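PDB 5VM8: ribosomal RNA small subunit methyltransferase E from Neisseria gonorrhoeae, which probably catalyses the S-adenosylmethionine-dependent N3-methylation of a uridine in 16S ribosomal RNA. Local coordinates for residues 86-91 and 194-199; 112-117 and 153-158; 186-191 and 243-248. All coordinates share one frame; numbering follows the deposited sequence.

All three contacts involve the SPOUT methyltransferase part of the chain. Contacts 1 and 2 share one parallel sheet: strands 85-90 and 111-116 are neighbours in it, the contact centres are about 9 Å apart, and contact 2 falls wholly within the chain span between 86-91 and 194-199. Contact 3 is more peripheral, its centre about 16 Å from that of contact 1 and 24 Å from that of contact 2. Along the chain its segments alternate with those of contact 1, and the two meet where Ile195 packs on Trp245. In this trefoil-knotted enzyme contact 1 pairs two central strands, contact 2 joins strand 111-116 to the lead-in of edge strand 159-160, and contact 3 packs the end of helix 232-244 on the loop before strand 195-199.

Contact 1 of 3, residues 86-91 and 194-199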
loop_
_atom_site.group_PDB
_atom_site.type_symbol
_atom_site.label_atom_id
_atom_site.label_comp_id
_atom_site.label_asym_id
_atom_site.label_seq_id
_atom_site.Cartn_x
_atom_site.Cartn_y
_atom_site.Cartn_z
ATOM N N THR A 86 2.678 2.744 -8.314
ATOM C CA THR A 86 1.434 3.293 -7.777
ATOM C C THR A 86 0.294 2.415 -8.274
ATOM O O THR A 86 0.090 2.288 -9.484
ATOM C CB THR A 86 1.210 4.744 -8.212
ATOM O OG1 THR A 86 2.270 5.574 -7.719
ATOM C CG2 THR A 86 -0.167 5.278 -7.748
ATOM N N LEU A 87 -0.470 1.855 -7.343
ATOM C CA LEU A 87 -1.680 1.103 -7.661
ATOM C C LEU A 87 -2.848 2.080 -7.637
ATOM O O LEU A 87 -3.189 2.620 -6.584
ATOM C CB LEU A 87 -1.890 -0.026 -6.655
ATOM C CG LEU A 87 -3.263 -0.715 -6.609
ATOM C CD1 LEU A 87 -3.670 -1.290 -7.966
ATOM C CD2 LEU A 87 -3.269 -1.805 -5.515
ATOM N N ILE A 88 -3.422 2.358 -8.804
ATOM C CA ILE A 88 -4.678 3.090 -8.895
ATOM C C ILE A 88 -5.796 2.058 -8.929
ATOM O O ILE A 88 -6.023 1.424 -9.967
ATOM C CB ILE A 88 -4.744 3.985 -10.141
ATOM C CG1 ILE A 88 -3.607 5.009 -10.177
ATOM C CG2 ILE A 88 -6.088 4.746 -10.176
ATOM C CD1 ILE A 88 -3.774 6.002 -11.307
ATOM N N GLN A 89 -6.558 1.986 -7.835
ATOM C CA GLN A 89 -7.567 0.962 -7.585
ATOM C C GLN A 89 -8.951 1.598 -7.482
ATOM O O GLN A 89 -9.189 2.437 -6.606
ATOM C CB GLN A 89 -7.250 0.220 -6.279
ATOM C CG GLN A 89 -8.293 -0.817 -5.883
ATOM C CD GLN A 89 -8.329 -1.965 -6.866
ATOM O OE1 GLN A 89 -7.321 -2.660 -7.034
ATOM N NE2 GLN A 89 -9.470 -2.153 -7.556
ATOM N N SER A 90 -9.870 1.162 -8.334
ATOM C CA SER A 90 -11.261 1.564 -8.185
ATOM C C SER A 90 -11.860 0.960 -6.928
ATOM O O SER A 90 -11.674 -0.230 -6.656
ATOM C CB SER A 90 -12.100 1.131 -9.378
ATOM O OG SER A 90 -11.417 1.426 -10.563
ATOM N N ILE A 91 -12.603 1.791 -6.183
ATOM C CA ILE A 91 -13.166 1.382 -4.905
ATOM C C ILE A 91 -14.001 0.137 -5.113
ATOM O O ILE A 91 -14.867 0.106 -5.995
ATOM C CB ILE A 91 -14.041 2.484 -4.304
ATOM C CG1 ILE A 91 -13.327 3.833 -4.296
ATOM C CG2 ILE A 91 -14.435 2.105 -2.905
ATOM C CD1 ILE A 91 -12.143 3.853 -3.428
ATOM N N ALA A 194 9.003 5.224 -13.124
ATOM C CA ALA A 194 7.920 4.795 -12.263
ATOM C C ALA A 194 6.820 4.123 -13.083
ATOM O O ALA A 194 6.667 4.355 -14.291
ATOM C CB ALA A 194 7.371 5.979 -11.476
ATOM N N ILE A 195 6.034 3.299 -12.394
ATOM C CA ILE A 195 4.906 2.570 -12.958
ATOM C C ILE A 195 3.628 3.040 -12.275
ATOM O O ILE A 195 3.581 3.186 -11.049
ATOM C CB ILE A 195 5.067 1.047 -12.788
ATOM C CG1 ILE A 195 6.298 0.547 -13.538
ATOM C CG2 ILE A 195 3.801 0.301 -13.241
ATOM C CD1 ILE A 195 6.721 -0.845 -13.116
ATOM N N VAL A 196 2.592 3.257 -13.081
ATOM C CA VAL A 196 1.261 3.593 -12.609
ATOM C C VAL A 196 0.354 2.518 -13.167
ATOM O O VAL A 196 0.318 2.284 -14.383
ATOM C CB VAL A 196 0.821 5.000 -13.046
ATOM C CG1 VAL A 196 -0.627 5.229 -12.687
ATOM C CG2 VAL A 196 1.688 6.028 -12.356
ATOM N N PHE A 197 -0.378 1.870 -12.280
ATOM C CA PHE A 197 -1.091 0.662 -12.610
ATOM C C PHE A 197 -2.539 0.831 -12.181
ATOM O O PHE A 197 -2.795 1.111 -11.008
ATOM C CB PHE A 197 -0.352 -0.460 -11.857
ATOM C CG PHE A 197 -1.040 -1.761 -11.820
ATOM C CD1 PHE A 197 -1.481 -2.357 -12.979
ATOM C CD2 PHE A 197 -1.143 -2.445 -10.626
ATOM C CE1 PHE A 197 -2.073 -3.599 -12.955
ATOM C CE2 PHE A 197 -1.742 -3.681 -10.587
ATOM C CZ PHE A 197 -2.198 -4.265 -11.773
ATOM N N MET A 198 -3.479 0.614 -13.109
ATOM C CA MET A 198 -4.889 0.930 -12.888
ATOM C C MET A 198 -5.735 -0.333 -12.882
ATOM O O MET A 198 -5.659 -1.147 -13.811
ATOM C CB MET A 198 -5.455 1.855 -13.935
ATOM C CG MET A 198 -4.934 3.240 -13.906
ATOM S SD MET A 198 -6.302 4.225 -14.513
ATOM C CE MET A 198 -7.481 3.587 -13.313
ATOM N N VAL A 199 -6.548 -0.492 -11.843
ATOM C CA VAL A 199 -7.360 -1.688 -11.694
ATOM C C VAL A 199 -8.813 -1.303 -11.452
ATOM O O VAL A 199 -9.100 -0.377 -10.687
ATOM C CB VAL A 199 -6.826 -2.586 -10.555
ATOM C CG1 VAL A 199 -7.638 -3.844 -10.466
ATOM C CG2 VAL A 199 -5.360 -2.910 -10.818
HETATM O O HOH W 1 5.005 4.851 -9.505
#
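Chi1 of 166° puts Leu87 CG anti to the backbone N, and chi2 of 56° then turns CD1 to 3.8 Å from Phe197 CD2. The Leu87 and Phe197 side chains run side by side in the same direction, while Leu87 CD1 also comes to 3.7 Å from Val199 CG2, a methyl that itself sits over one ring face of Phe197 near the rim. A turn at chi3 sets Met198 CE 3.6 Å from Ile88 CG2 on the other face of the sheet. There the extended CG1 branch of Ile88 carries CD1 to 3.5 Å from Val196 CG1. Five backbone hydrogen bonds join the strands, whose directions differ by 16°; in the middle, Ile88 N donates to Phe197 O and Ile88 O accepts from Val199 N. Val199 O is gripped twice: Ser90 N approaches nearly along the C=O axis, and Ser90 OG donates at 2.9 Å from a more tilted position. The Gln89 chain is bent at chi2; its OE1 lies 3.6 Å from Val199 CB, and NE2 donates to Ser90 O. Helix 232-244 packs on Phe197 and Val199, and helix 94-106 on Leu87 and Gln89. Four consecutive parallel bridges, Thr86 with Val196 through Gln89 with Val199, pair strands 85-90 and 195-199, first and sixth along the chain but adjacent at the middle of the parallel sheet of the knotted SPOUT alpha/beta fold.

Contact 2 of 3, residues 112-117 and 153-158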
loop_
_atom_site.group_PDB
_atom_site.type_symbol
_atom_site.label_atom_id
_atom_site.label_comp_id
_atom_site.label_asym_id
_atom_site.label_seq_id
_atom_site.Cartn_x
_atom_site.Cartn_y
_atom_site.Cartn_z
ATOM N N ILE A 112 -0.871 4.098 -3.214
ATOM C CA ILE A 112 -2.204 3.617 -3.545
ATOM C C ILE A 112 -3.128 4.820 -3.713
ATOM O O ILE A 112 -3.209 5.682 -2.828
ATOM C CB ILE A 112 -2.746 2.650 -2.474
ATOM C CG1 ILE A 112 -1.882 1.385 -2.429
ATOM C CG2 ILE A 112 -4.203 2.309 -2.762
ATOM C CD1 ILE A 112 -1.848 0.695 -1.057
ATOM N N GLN A 113 -3.783 4.897 -4.869
ATOM C CA GLN A 113 -4.697 5.981 -5.221
ATOM C C GLN A 113 -6.073 5.361 -5.409
ATOM O O GLN A 113 -6.391 4.853 -6.491
ATOM C CB GLN A 113 -4.225 6.720 -6.478
ATOM C CG GLN A 113 -5.157 7.835 -6.967
ATOM C CD GLN A 113 -5.328 8.962 -5.966
ATOM O OE1 GLN A 113 -4.489 9.867 -5.875
ATOM N NE2 GLN A 113 -6.414 8.909 -5.196
ATOM N N PRO A 114 -6.911 5.347 -4.376
ATOM C CA PRO A 114 -8.281 4.851 -4.552
ATOM C C PRO A 114 -9.095 5.822 -5.391
ATOM O O PRO A 114 -9.012 7.041 -5.211
ATOM C CB PRO A 114 -8.818 4.780 -3.120
ATOM C CG PRO A 114 -8.041 5.837 -2.384
ATOM C CD PRO A 114 -6.679 5.897 -3.029
ATOM N N VAL A 115 -9.906 5.279 -6.296
ATOM C CA VAL A 115 -10.674 6.121 -7.207
ATOM C C VAL A 115 -12.092 5.598 -7.312
ATOM O O VAL A 115 -12.354 4.398 -7.197
ATOM C CB VAL A 115 -10.101 6.236 -8.646
ATOM C CG1 VAL A 115 -8.689 6.775 -8.656
ATOM C CG2 VAL A 115 -10.231 4.924 -9.390
ATOM N N ILE A 116 -13.006 6.527 -7.559
ATOM C CA ILE A 116 -14.386 6.193 -7.858
ATOM C C ILE A 116 -14.491 6.063 -9.366
ATOM O O ILE A 116 -14.125 6.985 -10.100
ATOM C CB ILE A 116 -15.356 7.259 -7.341
ATOM C CG1 ILE A 116 -15.037 7.611 -5.881
ATOM C CG2 ILE A 116 -16.776 6.745 -7.518
ATOM C CD1 ILE A 116 -15.833 8.773 -5.358
ATOM N N SER A 117 -14.894 4.895 -9.828
ATOM C CA SER A 117 -15.180 4.674 -11.230
ATOM C C SER A 117 -16.677 4.463 -11.370
ATOM O O SER A 117 -17.430 4.498 -10.395
ATOM C CB SER A 117 -14.372 3.497 -11.798
ATOM O OG SER A 117 -14.874 2.253 -11.361
ATOM N N PRO A 153 3.470 3.043 2.546
ATOM C CA PRO A 153 2.896 3.643 1.337
ATOM C C PRO A 153 1.657 4.441 1.696
ATOM O O PRO A 153 0.835 3.986 2.502
ATOM C CB PRO A 153 2.553 2.432 0.449
ATOM C CG PRO A 153 2.570 1.225 1.350
ATOM C CD PRO A 153 3.461 1.566 2.523
ATOM N N PRO A 154 1.504 5.649 1.159
ATOM C CA PRO A 154 0.300 6.439 1.463
ATOM C C PRO A 154 -0.925 5.885 0.755
ATOM O O PRO A 154 -0.835 5.321 -0.337
ATOM C CB PRO A 154 0.647 7.833 0.926
ATOM C CG PRO A 154 1.576 7.542 -0.235
ATOM C CD PRO A 154 2.392 6.328 0.198
ATOM N N VAL A 155 -2.076 6.019 1.402
ATOM C CA VAL A 155 -3.360 5.841 0.729
ATOM C C VAL A 155 -3.863 7.251 0.438
ATOM O O VAL A 155 -4.220 7.998 1.354
ATOM C CB VAL A 155 -4.363 5.041 1.570
ATOM C CG1 VAL A 155 -5.609 4.748 0.748
ATOM C CG2 VAL A 155 -3.736 3.751 2.127
ATOM N N LEU A 156 -3.820 7.638 -0.801
ATOM C CA LEU A 156 -4.098 9.017 -1.179
ATOM C C LEU A 156 -5.599 9.324 -1.105
ATOM O O LEU A 156 -6.433 8.419 -1.203
ATOM C CB LEU A 156 -3.557 9.295 -2.574
ATOM C CG LEU A 156 -2.042 9.043 -2.719
ATOM C CD1 LEU A 156 -1.576 9.159 -4.179
ATOM C CD2 LEU A 156 -1.226 9.987 -1.841
ATOM N N PRO A 157 -5.965 10.590 -0.904
ATOM C CA PRO A 157 -7.393 10.944 -0.856
ATOM C C PRO A 157 -8.146 10.472 -2.097
ATOM O O PRO A 157 -7.612 10.446 -3.207
ATOM C CB PRO A 157 -7.379 12.471 -0.756
ATOM C CG PRO A 157 -6.032 12.824 -0.202
ATOM C CD PRO A 157 -5.086 11.750 -0.667
ATOM N N ILE A 158 -9.389 10.043 -1.877
ATOM C CA ILE A 158 -10.236 9.556 -2.956
ATOM C C ILE A 158 -10.470 10.645 -3.990
ATOM O O ILE A 158 -10.710 11.809 -3.653
ATOM C CB ILE A 158 -11.574 9.046 -2.389
ATOM C CG1 ILE A 158 -11.319 7.926 -1.362
ATOM C CG2 ILE A 158 -12.509 8.640 -3.524
ATOM C CD1 ILE A 158 -12.538 7.439 -0.633
#
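Strand 111-116 here meets the extended lead-in to edge strand 159-160, the return leg of a beta-alpha-beta crossover through helix 128-147, with Ile112 and Val155 forming a single bridge. Ile112 N donates to Pro154 O at 3.1 Å, and Ile112 O accepts an almost straight bond from Leu156 N (N-H...O 178°). The next backbone bond of a parallel pairing would need an N-H at Pro114; proline has none, and its CD instead lies 3.1 Å from Leu156 O. Gln113 continues the link with its side chain. Its CG is anti to the backbone N and the chain bends at chi2 (62°), and the carboxamide reaches the opposing backbone. One N-H of NE2 donates to Pro157 O at 2.8 Å and the other to Pro114 O at 3.2 Å, both acceptors lying close to the amide plane; two bonds thus fix the rotation of this amide. Its OE1 packs 3.4 Å from Leu156 CD1, the two side chains crossing at about a right angle. Farther on, Ile116 CG1 meets Ile158 CG2 at 3.6 Å, and Pro114 CG packs on Ile158 CG1. Helix 128-147 covers Val155 through Leu133 and Val140, and its Gln137 OE1 accepts from Val155 N. Ile112 packs on helix 94-106, the backbone of Gln113 and Val115 pairs with strand 85-90, and the backbone of Ile116 hydrogen-bonds to that of Ile159 as strand 159-160 begins.

Contact 3 of 3, residues 186-191 and 243-248; sequences GDIRHP and TLWGDF
The indole of Trp245 meets three residues of 186-191, each in a different way. Pro191 lies over one face: its CG is 3.5 Å from the centroid of the six-membered ring and 16° off the ring normal, a CH-pi contact, and its CD comes to 3.4 Å from Trp245 CE2. The proline crosses the indole at about a right angle. His190 forms a T-shaped pair with the same residue, the five-membered ring of Trp245 presenting its edge to the imidazole face; the ring centroids are 4.7 Å apart and the planes stand at 81°. The nearest atoms of this pair are His190 NE2 and Trp245 CD1, at 3.4 Å. Ile188 touches the far end of the indole, where its CD1 lies 3.7 Å from Trp245 CH2; CG1 occupies the crowded position between the backbone N and the carbonyl carbon (chi1 79°), and it too lies near CH2. On the indole face opposite Pro191 sits CB of Leu244, whose CD1 reaches to 3.9 Å from Gly186 CA. The contact rests on CH-pi, edge-to-face and apolar packing. Trp245 is the first residue past the helical turns of 232-244, and it also touches Leu83 and Ile195. Residues 186-191 lie in the loop between strands 182-184 and 195-199; Ile188 and Pro191 pack on strand 173-177, so the loop lies between that strand and the end of helix 232-244.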
loop_
_atom_site.group_PDB
_atom_site.type_symbol
_atom_site.label_atom_id
_atom_site.label_comp_id
_atom_site.label_asym_id
_atom_site.label_seq_id
_atom_site.Cartn_x
_atom_site.Cartn_y
_atom_site.Cartn_z
ATOM N N GLY A 186 4.814 -8.582 -19.887
ATOM C CA GLY A 186 6.217 -8.762 -20.212
ATOM C C GLY A 186 6.593 -8.140 -21.542
ATOM O O GLY A 186 7.708 -7.631 -21.703
ATOM N N ASP A 187 5.658 -8.117 -22.490
ATOM C CA ASP A 187 5.897 -7.602 -23.836
ATOM C C ASP A 187 5.824 -6.083 -23.922
ATOM O O ASP A 187 5.870 -5.560 -25.035
ATOM C CB ASP A 187 4.900 -8.207 -24.825
ATOM C CG ASP A 187 5.035 -9.705 -24.946
ATOM O OD1 ASP A 187 6.148 -10.229 -24.756
ATOM O OD2 ASP A 187 4.022 -10.366 -25.242
ATOM N N ILE A 188 5.700 -5.363 -22.795
ATOM C CA ILE A 188 5.642 -3.903 -22.828
ATOM C C ILE A 188 7.054 -3.361 -22.890
ATOM O O ILE A 188 8.010 -4.023 -22.482
ATOM C CB ILE A 188 4.911 -3.272 -21.616
ATOM C CG1 ILE A 188 5.841 -3.237 -20.406
ATOM C CG2 ILE A 188 3.560 -3.916 -21.308
ATOM C CD1 ILE A 188 5.395 -2.305 -19.322
ATOM N N ARG A 189 7.176 -2.159 -23.456
ATOM C CA ARG A 189 8.454 -1.469 -23.494
ATOM C C ARG A 189 9.027 -1.456 -22.088
ATOM O O ARG A 189 8.303 -1.223 -21.120
ATOM C CB ARG A 189 8.251 -0.038 -24.000
ATOM C CG ARG A 189 9.471 0.637 -24.553
ATOM C CD ARG A 189 9.332 2.164 -24.597
ATOM N NE ARG A 189 8.689 2.688 -25.805
ATOM C CZ ARG A 189 9.314 2.921 -26.951
ATOM N NH1 ARG A 189 10.609 2.661 -27.067
ATOM N NH2 ARG A 189 8.643 3.411 -27.991
ATOM N N HIS A 190 10.315 -1.769 -21.972
ATOM C CA HIS A 190 10.949 -1.844 -20.666
ATOM C C HIS A 190 10.736 -0.541 -19.918
ATOM O O HIS A 190 11.118 0.523 -20.422
ATOM C CB HIS A 190 12.445 -2.131 -20.804
ATOM C CG HIS A 190 13.093 -2.592 -19.529
ATOM N ND1 HIS A 190 13.577 -1.717 -18.578
ATOM C CD2 HIS A 190 13.328 -3.835 -19.047
ATOM C CE1 HIS A 190 14.080 -2.401 -17.566
ATOM N NE2 HIS A 190 13.943 -3.689 -17.827
ATOM N N PRO A 191 10.091 -0.551 -18.761
ATOM C CA PRO A 191 9.877 0.699 -18.032
ATOM C C PRO A 191 11.206 1.258 -17.565
ATOM O O PRO A 191 12.077 0.523 -17.105
ATOM C CB PRO A 191 8.977 0.299 -16.856
ATOM C CG PRO A 191 9.097 -1.201 -16.750
ATOM C CD PRO A 191 9.414 -1.702 -18.129
ATOM N N THR A 243 9.146 -9.279 -10.344
ATOM C CA THR A 243 9.989 -10.313 -10.944
ATOM C C THR A 243 10.738 -9.783 -12.175
ATOM O O THR A 243 11.924 -10.103 -12.376
ATOM C CB THR A 243 9.128 -11.537 -11.281
ATOM O OG1 THR A 243 8.505 -12.021 -10.092
ATOM C CG2 THR A 243 9.943 -12.642 -11.919
ATOM N N LEU A 244 10.077 -8.940 -12.986
ATOM C CA LEU A 244 10.709 -8.363 -14.179
ATOM C C LEU A 244 11.573 -7.147 -13.854
ATOM O O LEU A 244 12.622 -6.954 -14.464
ATOM C CB LEU A 244 9.639 -7.956 -15.197
ATOM C CG LEU A 244 8.870 -9.101 -15.841
ATOM C CD1 LEU A 244 7.646 -8.601 -16.576
ATOM C CD2 LEU A 244 9.810 -9.830 -16.784
ATOM N N TRP A 245 11.135 -6.293 -12.936
ATOM C CA TRP A 245 11.784 -5.008 -12.726
ATOM C C TRP A 245 12.077 -4.687 -11.264
ATOM O O TRP A 245 12.727 -3.668 -11.000
ATOM C CB TRP A 245 10.938 -3.879 -13.362
ATOM C CG TRP A 245 10.481 -4.241 -14.770
ATOM C CD1 TRP A 245 11.284 -4.579 -15.817
ATOM C CD2 TRP A 245 9.129 -4.322 -15.268
ATOM N NE1 TRP A 245 10.528 -4.881 -16.923
ATOM C CE2 TRP A 245 9.205 -4.730 -16.617
ATOM C CE3 TRP A 245 7.873 -4.088 -14.709
ATOM C CZ2 TRP A 245 8.076 -4.905 -17.414
ATOM C CZ3 TRP A 245 6.754 -4.273 -15.499
ATOM C CH2 TRP A 245 6.869 -4.671 -16.846
ATOM N N GLY A 246 11.596 -5.491 -10.309
ATOM C CA GLY A 246 11.789 -5.199 -8.896
ATOM C C GLY A 246 12.743 -6.103 -8.124
ATOM O O GLY A 246 13.697 -6.645 -8.683
ATOM N N ASP A 247 12.500 -6.292 -6.835
ATOM C CA ASP A 247 13.452 -7.023 -6.019
ATOM C C ASP A 247 13.125 -8.513 -5.942
ATOM O O ASP A 247 13.713 -9.212 -5.112
ATOM C CB ASP A 247 13.564 -6.413 -4.608
ATOM C CG ASP A 247 12.257 -6.455 -3.822
ATOM O OD1 ASP A 247 11.187 -6.712 -4.417
ATOM O OD2 ASP A 247 12.315 -6.262 -2.582
ATOM N N PHE A 248 12.195 -9.008 -6.777
ATOM C CA PHE A 248 12.059 -10.449 -6.954
ATOM C C PHE A 248 13.105 -11.017 -7.905
ATOM O O PHE A 248 13.289 -12.238 -7.933
ATOM C CB PHE A 248 10.670 -10.834 -7.474
ATOM C CG PHE A 248 9.574 -10.784 -6.439
ATOM C CD1 PHE A 248 9.771 -10.166 -5.207
ATOM C CD2 PHE A 248 8.334 -11.348 -6.710
ATOM C CE1 PHE A 248 8.755 -10.109 -4.263
ATOM C CE2 PHE A 248 7.289 -11.293 -5.763
ATOM C CZ PHE A 248 7.507 -10.662 -4.541
#